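Local coordinates for protein MS5a (PDB 6L77) that is a meiosis-related plant protein built from cystatin-like folds that probably enhances papain activity rather than inhibiting it, at residues 11-23 with 138-152. Sequence-based numbering, arbitrary orientation.
Sequences PLVVKLYATVGLH and WIRLYMEISFFNRDR
L141 of helix 138-150 drops as a knob into the hole formed by L16, T19, V20 and H23, a compact example of knobs-into-holes packing between near-antiparallel helices, which probably belong to two cystatin-like halves sharing one antiparallel sheet. The helix 12-23 segment crosses its partner at -154°, with axes 10.9 Å apart. Apolar contacts fill the middle: V20 CG2 presses on I145 CD1 at 3.5 Å, tighter than usual for two carbons, while L16 CD2 lies alongside I145. Toward the start of helix 12-23 the ring of F148 takes over. With CG anti to the backbone N (chi1 169°), it reaches L12 CD2 at CD1 and V13 CB at CZ, and L16 CD1 makes an off-centre CH-pi contact with it. F148 CE2 also lies over one face of the R152 guanidinium, whose NH2 hydrogen-bonds Q75 OE1. Losing this ring to an alanine is likely to open a gap beside L12, V13 and L16 and uncover that guanidinium face. Aromatic and polar contacts close the far end, where H23, W138 and Y142 cluster. W138 CB sits over the H23 face, 3.4 Å from CE1. At that ring's edge, H23 NE2 and Y142 OH are hydrogen-bonded at 2.7 Å, and the same OH is also hydrogen-bonded to R210 NE.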
# COMPACT_ATOMS: atom_id res chain seq x y z
N PRO A 11 -2.78 -6.80 -16.30
CA PRO A 11 -3.71 -5.86 -15.63
C PRO A 11 -3.02 -5.10 -14.51
O PRO A 11 -2.18 -5.63 -13.78
CB PRO A 11 -4.81 -6.77 -15.09
CG PRO A 11 -4.72 -8.02 -15.92
CD PRO A 11 -3.27 -8.18 -16.27
N LEU A 12 -3.42 -3.83 -14.35
CA LEU A 12 -2.78 -2.98 -13.35
C LEU A 12 -2.91 -3.56 -11.95
O LEU A 12 -1.98 -3.48 -11.15
CB LEU A 12 -3.35 -1.57 -13.42
CG LEU A 12 -2.78 -0.54 -12.43
CD1 LEU A 12 -1.26 -0.51 -12.48
CD2 LEU A 12 -3.34 0.85 -12.72
N VAL A 13 -4.06 -4.18 -11.63
CA VAL A 13 -4.25 -4.69 -10.27
C VAL A 13 -3.21 -5.75 -9.95
O VAL A 13 -2.71 -5.84 -8.82
CB VAL A 13 -5.69 -5.21 -10.06
CG1 VAL A 13 -6.00 -6.43 -10.93
CG2 VAL A 13 -5.93 -5.54 -8.59
N VAL A 14 -2.84 -6.57 -10.95
CA VAL A 14 -1.85 -7.61 -10.71
C VAL A 14 -0.48 -6.99 -10.47
O VAL A 14 0.27 -7.43 -9.59
CB VAL A 14 -1.83 -8.60 -11.89
CG1 VAL A 14 -0.73 -9.62 -11.72
CG2 VAL A 14 -3.18 -9.31 -12.00
N LYS A 15 -0.11 -5.98 -11.27
CA LYS A 15 1.15 -5.30 -11.03
C LYS A 15 1.18 -4.67 -9.65
O LYS A 15 2.19 -4.77 -8.93
CB LYS A 15 1.39 -4.24 -12.11
CG LYS A 15 2.69 -3.50 -11.93
CD LYS A 15 2.90 -2.45 -13.00
CE LYS A 15 4.04 -1.51 -12.63
NZ LYS A 15 4.20 -0.45 -13.67
N LEU A 16 0.07 -4.06 -9.23
CA LEU A 16 0.04 -3.43 -7.91
C LEU A 16 0.16 -4.48 -6.80
O LEU A 16 0.91 -4.29 -5.84
CB LEU A 16 -1.23 -2.60 -7.75
CG LEU A 16 -1.33 -1.33 -8.61
CD1 LEU A 16 -2.73 -0.72 -8.54
CD2 LEU A 16 -0.28 -0.31 -8.22
N TYR A 17 -0.55 -5.61 -6.93
CA TYR A 17 -0.44 -6.64 -5.90
C TYR A 17 0.95 -7.28 -5.90
O TYR A 17 1.46 -7.64 -4.83
CB TYR A 17 -1.52 -7.71 -6.08
CG TYR A 17 -2.88 -7.22 -5.65
CD1 TYR A 17 -2.99 -6.13 -4.80
CD2 TYR A 17 -4.05 -7.84 -6.09
CE1 TYR A 17 -4.24 -5.65 -4.40
CE2 TYR A 17 -5.31 -7.37 -5.68
CZ TYR A 17 -5.39 -6.27 -4.84
OH TYR A 17 -6.61 -5.79 -4.42
N ALA A 18 1.56 -7.45 -7.07
CA ALA A 18 2.95 -7.90 -7.09
C ALA A 18 3.86 -6.93 -6.33
O ALA A 18 4.77 -7.34 -5.60
CB ALA A 18 3.44 -8.05 -8.53
N THR A 19 3.64 -5.63 -6.51
CA THR A 19 4.47 -4.65 -5.83
C THR A 19 4.20 -4.64 -4.33
O THR A 19 5.12 -4.43 -3.53
CB THR A 19 4.23 -3.28 -6.47
OG1 THR A 19 4.43 -3.40 -7.88
CG2 THR A 19 5.17 -2.23 -5.89
N VAL A 20 2.95 -4.87 -3.94
CA VAL A 20 2.64 -5.03 -2.51
C VAL A 20 3.41 -6.22 -1.94
O VAL A 20 3.95 -6.14 -0.82
CB VAL A 20 1.12 -5.20 -2.31
CG1 VAL A 20 0.82 -5.65 -0.87
CG2 VAL A 20 0.41 -3.90 -2.63
N GLY A 21 3.44 -7.34 -2.66
CA GLY A 21 4.19 -8.48 -2.18
C GLY A 21 5.66 -8.17 -2.01
O GLY A 21 6.28 -8.58 -1.03
N LEU A 22 6.26 -7.47 -2.99
CA LEU A 22 7.66 -7.09 -2.85
C LEU A 22 7.86 -6.14 -1.68
O LEU A 22 8.88 -6.21 -0.99
CB LEU A 22 8.16 -6.46 -4.15
CG LEU A 22 8.29 -7.46 -5.30
CD1 LEU A 22 8.65 -6.72 -6.54
CD2 LEU A 22 9.36 -8.49 -4.99
N HIS A 23 6.88 -5.25 -1.45
CA HIS A 23 6.91 -4.34 -0.30
C HIS A 23 6.95 -5.12 1.02
O HIS A 23 7.75 -4.82 1.91
CB HIS A 23 5.66 -3.43 -0.39
CG HIS A 23 5.25 -2.77 0.89
ND1 HIS A 23 6.12 -2.06 1.70
CD2 HIS A 23 4.03 -2.66 1.47
CE1 HIS A 23 5.46 -1.57 2.73
NE2 HIS A 23 4.18 -1.91 2.61
N TRP A 138 6.77 3.04 -0.25
CA TRP A 138 5.49 2.40 0.05
C TRP A 138 4.39 3.43 0.27
O TRP A 138 3.21 3.11 0.10
CB TRP A 138 5.62 1.47 1.26
CG TRP A 138 5.94 2.12 2.58
CD1 TRP A 138 7.18 2.21 3.18
CD2 TRP A 138 5.02 2.75 3.48
NE1 TRP A 138 7.07 2.84 4.40
CE2 TRP A 138 5.76 3.19 4.60
CE3 TRP A 138 3.64 2.97 3.46
CZ2 TRP A 138 5.16 3.86 5.68
CZ3 TRP A 138 3.05 3.63 4.52
CH2 TRP A 138 3.81 4.06 5.62
N ILE A 139 4.74 4.65 0.66
CA ILE A 139 3.73 5.70 0.78
C ILE A 139 3.12 5.99 -0.59
O ILE A 139 1.89 6.00 -0.75
CB ILE A 139 4.34 6.95 1.42
CG1 ILE A 139 4.73 6.63 2.87
CG2 ILE A 139 3.39 8.15 1.35
CD1 ILE A 139 5.53 7.75 3.54
N ARG A 140 3.97 6.18 -1.61
CA ARG A 140 3.46 6.36 -2.96
C ARG A 140 2.66 5.15 -3.43
O ARG A 140 1.63 5.29 -4.08
CB ARG A 140 4.61 6.63 -3.94
CG ARG A 140 4.15 6.58 -5.42
CD ARG A 140 5.20 7.12 -6.37
NE ARG A 140 6.52 6.55 -6.13
CZ ARG A 140 6.94 5.40 -6.64
NH1 ARG A 140 6.14 4.68 -7.42
NH2 ARG A 140 8.16 4.96 -6.37
N LEU A 141 3.14 3.94 -3.10
CA LEU A 141 2.39 2.73 -3.44
C LEU A 141 0.96 2.77 -2.88
O LEU A 141 -0.00 2.47 -3.60
CB LEU A 141 3.13 1.50 -2.90
CG LEU A 141 2.40 0.16 -3.11
CD1 LEU A 141 2.15 -0.10 -4.59
CD2 LEU A 141 3.22 -0.96 -2.52
N TYR A 142 0.81 3.13 -1.60
CA TYR A 142 -0.54 3.11 -1.02
C TYR A 142 -1.41 4.17 -1.67
O TYR A 142 -2.60 3.94 -1.92
CB TYR A 142 -0.50 3.30 0.50
CG TYR A 142 0.15 2.18 1.32
CD1 TYR A 142 0.87 1.15 0.72
CD2 TYR A 142 0.02 2.18 2.71
CE1 TYR A 142 1.47 0.14 1.50
CE2 TYR A 142 0.61 1.18 3.49
CZ TYR A 142 1.33 0.18 2.88
OH TYR A 142 1.92 -0.80 3.65
N MSE A 143 -0.83 5.33 -1.99
CA MSE A 143 -1.56 6.35 -2.77
C MSE A 143 -2.01 5.82 -4.14
O MSE A 143 -3.15 6.01 -4.56
CB MSE A 143 -0.69 7.60 -2.97
CG MSE A 143 -1.31 8.62 -3.94
SE MSE A 143 -0.07 10.09 -4.37
CE MSE A 143 1.36 9.05 -5.23
N GLU A 144 -1.09 5.14 -4.83
CA GLU A 144 -1.41 4.64 -6.16
C GLU A 144 -2.53 3.61 -6.12
O GLU A 144 -3.43 3.62 -6.97
CB GLU A 144 -0.16 4.06 -6.81
CG GLU A 144 0.82 5.15 -7.21
CD GLU A 144 2.11 4.62 -7.81
OE1 GLU A 144 2.33 3.39 -7.79
OE2 GLU A 144 2.90 5.45 -8.31
N ILE A 145 -2.51 2.71 -5.13
CA ILE A 145 -3.59 1.73 -5.01
C ILE A 145 -4.90 2.42 -4.67
O ILE A 145 -5.96 2.05 -5.18
CB ILE A 145 -3.22 0.66 -3.97
CG1 ILE A 145 -1.95 -0.08 -4.42
CG2 ILE A 145 -4.36 -0.33 -3.80
CD1 ILE A 145 -1.38 -1.01 -3.38
N SER A 146 -4.85 3.45 -3.81
CA SER A 146 -6.06 4.21 -3.49
C SER A 146 -6.63 4.89 -4.72
O SER A 146 -7.84 4.86 -4.96
CB SER A 146 -5.74 5.25 -2.41
OG SER A 146 -5.24 4.63 -1.23
N PHE A 147 -5.76 5.54 -5.51
CA PHE A 147 -6.23 6.22 -6.71
C PHE A 147 -6.85 5.23 -7.70
O PHE A 147 -7.89 5.51 -8.30
CB PHE A 147 -5.06 6.98 -7.36
CG PHE A 147 -5.45 7.75 -8.60
CD1 PHE A 147 -6.29 8.86 -8.51
CD2 PHE A 147 -4.99 7.36 -9.84
CE1 PHE A 147 -6.66 9.56 -9.64
CE2 PHE A 147 -5.36 8.07 -10.99
CZ PHE A 147 -6.19 9.16 -10.88
N PHE A 148 -6.21 4.07 -7.86
CA PHE A 148 -6.70 3.02 -8.76
C PHE A 148 -8.10 2.57 -8.38
O PHE A 148 -8.98 2.42 -9.25
CB PHE A 148 -5.72 1.85 -8.72
CG PHE A 148 -6.22 0.61 -9.40
CD1 PHE A 148 -6.34 0.56 -10.78
CD2 PHE A 148 -6.57 -0.50 -8.65
CE1 PHE A 148 -6.79 -0.58 -11.41
CE2 PHE A 148 -7.03 -1.65 -9.27
CZ PHE A 148 -7.15 -1.69 -10.66
N ASN A 149 -8.34 2.37 -7.08
CA ASN A 149 -9.65 1.90 -6.63
C ASN A 149 -10.73 2.97 -6.72
O ASN A 149 -11.90 2.64 -6.51
CB ASN A 149 -9.56 1.37 -5.20
CG ASN A 149 -9.03 -0.04 -5.13
OD1 ASN A 149 -9.75 -1.00 -5.43
ND2 ASN A 149 -7.76 -0.19 -4.75
N ARG A 150 -10.39 4.23 -7.01
CA ARG A 150 -11.45 5.21 -7.26
C ARG A 150 -12.23 4.86 -8.51
O ARG A 150 -13.46 5.00 -8.55
CB ARG A 150 -10.87 6.62 -7.37
CG ARG A 150 -10.29 7.17 -6.08
CD ARG A 150 -10.10 8.67 -6.22
NE ARG A 150 -11.32 9.29 -6.72
CZ ARG A 150 -12.27 9.79 -5.93
NH1 ARG A 150 -12.12 9.76 -4.62
NH2 ARG A 150 -13.36 10.31 -6.47
N ASP A 151 -11.54 4.42 -9.56
CA ASP A 151 -12.20 3.99 -10.79
C ASP A 151 -11.19 3.13 -11.54
O ASP A 151 -10.25 3.65 -12.15
CB ASP A 151 -12.66 5.18 -11.63
CG ASP A 151 -13.55 4.76 -12.78
OD1 ASP A 151 -13.19 3.83 -13.53
OD2 ASP A 151 -14.63 5.37 -12.94
N ARG A 152 -11.39 1.81 -11.48
CA ARG A 152 -10.42 0.89 -12.05
C ARG A 152 -10.49 0.83 -13.56
O ARG A 152 -9.61 0.22 -14.18
CB ARG A 152 -10.62 -0.49 -11.44
CG ARG A 152 -10.25 -0.50 -9.97
CD ARG A 152 -10.98 -1.53 -9.20
NE ARG A 152 -10.36 -2.84 -9.27
CZ ARG A 152 -9.85 -3.49 -8.24
NH1 ARG A 152 -9.87 -2.98 -7.02
NH2 ARG A 152 -9.34 -4.69 -8.43
O HOH W 1 -7.26 -2.95 -4.00